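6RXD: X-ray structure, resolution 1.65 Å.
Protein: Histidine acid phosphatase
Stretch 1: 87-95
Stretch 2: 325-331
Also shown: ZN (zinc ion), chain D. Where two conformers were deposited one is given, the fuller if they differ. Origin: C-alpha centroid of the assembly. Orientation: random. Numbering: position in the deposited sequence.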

# COMPACT_ATOMS: atom_id res chain seq x y z
N GLY A 87 -12.25 22.75 1.25
CA GLY A 87 -10.81 22.71 1.42
C GLY A 87 -10.16 21.47 0.83
O GLY A 87 -9.15 21.58 0.14
N ILE A 88 -10.70 20.29 1.10
CA ILE A 88 -10.09 19.08 0.56
C ILE A 88 -10.29 18.99 -0.96
O ILE A 88 -9.42 18.50 -1.70
CB ILE A 88 -10.53 17.78 1.29
CG1 ILE A 88 -9.58 16.63 0.95
CG2 ILE A 88 -11.97 17.41 0.95
CD1 ILE A 88 -9.56 15.51 1.98
N THR A 89 -11.41 19.51 -1.43
CA THR A 89 -11.65 19.55 -2.87
C THR A 89 -10.64 20.48 -3.54
O THR A 89 -10.02 20.13 -4.54
CB THR A 89 -13.09 19.97 -3.16
OG1 THR A 89 -13.96 18.94 -2.69
CG2 THR A 89 -13.32 20.20 -4.67
N ALA A 90 -10.45 21.66 -2.96
CA ALA A 90 -9.50 22.61 -3.51
C ALA A 90 -8.08 22.07 -3.52
O ALA A 90 -7.32 22.33 -4.45
CB ALA A 90 -9.56 23.94 -2.76
N ALA A 91 -7.71 21.32 -2.49
CA ALA A 91 -6.38 20.72 -2.43
C ALA A 91 -6.20 19.71 -3.57
O ALA A 91 -5.13 19.64 -4.20
CB ALA A 91 -6.16 20.07 -1.09
N ASN A 92 -7.24 18.92 -3.82
CA ASN A 92 -7.20 17.95 -4.90
C ASN A 92 -7.23 18.56 -6.29
O ASN A 92 -6.57 18.06 -7.22
CB ASN A 92 -8.34 16.95 -4.74
CG ASN A 92 -8.00 15.87 -3.74
OD1 ASN A 92 -7.26 14.94 -4.06
ND2 ASN A 92 -8.53 15.99 -2.53
N VAL A 93 -7.98 19.64 -6.45
CA VAL A 93 -8.04 20.32 -7.74
C VAL A 93 -6.65 20.85 -8.10
O VAL A 93 -6.18 20.70 -9.23
CB VAL A 93 -9.09 21.44 -7.73
CG1 VAL A 93 -8.89 22.39 -8.90
CG2 VAL A 93 -10.48 20.84 -7.77
N GLU A 94 -5.98 21.42 -7.11
CA GLU A 94 -4.64 21.95 -7.35
C GLU A 94 -3.61 20.87 -7.65
O GLU A 94 -2.77 21.02 -8.54
CB GLU A 94 -4.19 22.77 -6.15
CG GLU A 94 -2.80 23.30 -6.31
CD GLU A 94 -2.32 23.97 -5.06
OE1 GLU A 94 -1.82 25.11 -5.15
OE2 GLU A 94 -2.43 23.33 -3.99
N ASN A 95 -3.66 19.78 -6.90
CA ASN A 95 -2.69 18.71 -7.08
C ASN A 95 -2.99 17.84 -8.29
O ASN A 95 -2.09 17.28 -8.90
CB ASN A 95 -2.60 17.84 -5.83
CG ASN A 95 -1.62 18.37 -4.83
OD1 ASN A 95 -1.27 19.55 -4.85
ND2 ASN A 95 -1.15 17.50 -3.94
N ASP A 325 -4.80 28.53 2.32
CA ASP A 325 -6.10 28.88 1.78
C ASP A 325 -6.98 27.64 1.50
O ASP A 325 -8.14 27.74 1.10
CB ASP A 325 -5.88 29.76 0.54
CG ASP A 325 -7.12 29.93 -0.31
OD1 ASP A 325 -7.18 29.29 -1.39
OD2 ASP A 325 -8.04 30.69 0.08
N HIS A 326 -6.42 26.46 1.74
CA HIS A 326 -7.23 25.25 1.60
C HIS A 326 -6.96 24.27 2.74
O HIS A 326 -6.45 23.17 2.54
CB HIS A 326 -7.12 24.61 0.19
CG HIS A 326 -5.71 24.35 -0.27
ND1 HIS A 326 -4.96 23.32 0.23
CD2 HIS A 326 -4.93 24.96 -1.20
CE1 HIS A 326 -3.77 23.30 -0.36
NE2 HIS A 326 -3.73 24.29 -1.22
N THR A 327 -7.30 24.70 3.95
CA THR A 327 -7.20 23.83 5.12
C THR A 327 -8.47 22.99 5.29
O THR A 327 -9.54 23.32 4.77
CB THR A 327 -6.92 24.61 6.41
OG1 THR A 327 -8.03 25.48 6.70
CG2 THR A 327 -5.65 25.44 6.26
N PHE A 328 -8.32 21.89 6.01
CA PHE A 328 -9.46 21.03 6.33
C PHE A 328 -9.14 20.34 7.65
O PHE A 328 -7.98 20.15 8.00
CB PHE A 328 -9.76 20.02 5.20
CG PHE A 328 -8.52 19.50 4.49
CD1 PHE A 328 -7.92 18.31 4.89
CD2 PHE A 328 -7.97 20.21 3.43
CE1 PHE A 328 -6.77 17.85 4.25
CE2 PHE A 328 -6.83 19.75 2.77
CZ PHE A 328 -6.23 18.57 3.18
N ALA A 329 -10.18 19.99 8.40
CA ALA A 329 -10.00 19.44 9.73
C ALA A 329 -11.00 18.32 10.01
O ALA A 329 -11.84 18.42 10.91
CB ALA A 329 -10.13 20.55 10.78
N PHE A 330 -10.92 17.26 9.21
CA PHE A 330 -11.85 16.14 9.36
C PHE A 330 -11.60 15.35 10.64
O PHE A 330 -12.50 14.66 11.14
CB PHE A 330 -11.79 15.23 8.13
CG PHE A 330 -12.38 15.85 6.90
CD1 PHE A 330 -13.76 15.90 6.73
CD2 PHE A 330 -11.57 16.40 5.91
CE1 PHE A 330 -14.32 16.48 5.60
CE2 PHE A 330 -12.13 16.98 4.78
CZ PHE A 330 -13.50 17.03 4.62
N ASP A 331 -10.39 15.47 11.19
CA ASP A 331 -10.10 14.77 12.44
C ASP A 331 -11.00 15.22 13.59
O ASP A 331 -11.21 14.46 14.53
CB ASP A 331 -8.62 14.88 12.81
CG ASP A 331 -8.13 16.30 12.91
OD1 ASP A 331 -8.66 17.16 12.17
OD2 ASP A 331 -7.21 16.55 13.72
ZN ZN D . -2.87 25.26 -2.87
O HOH W 1 -4.24 27.18 -3.47

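The apolar centre of this contact is the ring of Phe-328, laid against one side of a helix. With chi1 at 36° (p) and CA-to-CB directed toward the helix, the ring presents a face to Ile-88: CB of Ile-88 stands 4.2 Å from the ring centroid, 16° off the normal, the geometry of a CH-pi contact. Ala-91, one turn on, places its CB 3.9 Å from CE2 of Phe-328, and its small methyl lets the ring lie close to the helix. Ile-88 itself points sideways, yet with chi1 t its CG2 comes within 3.9 Å of CE2 of Phe-330, so one branched side chain touches two aromatic rings. All four residues are buried.

Gly-87 sets the approach of the backbones. Its CA lies 4.4 Å from CA of His-326 and 3.6 Å from O of Thr-327; an ideally placed CB would fall 2.1 Å from that same oxygen, a clash, so the absence of a side chain is what this packing requires. Its carbonyl O, 3.6 Å from CB of His-326, is already used within the helix, accepting from N of Ala-91 at 3.0 Å.

Farther along the helix the contact turns polar through His-326. Its ring covers Ala-91, whose CA sits 4.2 Å from the ring centroid and 19° off the normal, a second CH-pi contact, while Ala-90 CB lies 3.9 Å from His-326 CB. At the exposed edge, extended Glu-94 (chi1 and chi2 both t) reaches a zinc ion with OE1 at 2.5 Å and OE2 at 2.3 Å; NE2 of His-326 binds it at 2.1 Å, and a water oxygen at 2.4 Å. OE2 of Glu-94 and NE2 of His-326 are 3.2 Å apart but not hydrogen-bonded: both are metal ligands. No hydrogen bond crosses between the stretches, which join through packing and shared zinc coordination, burying 363 Å² in total.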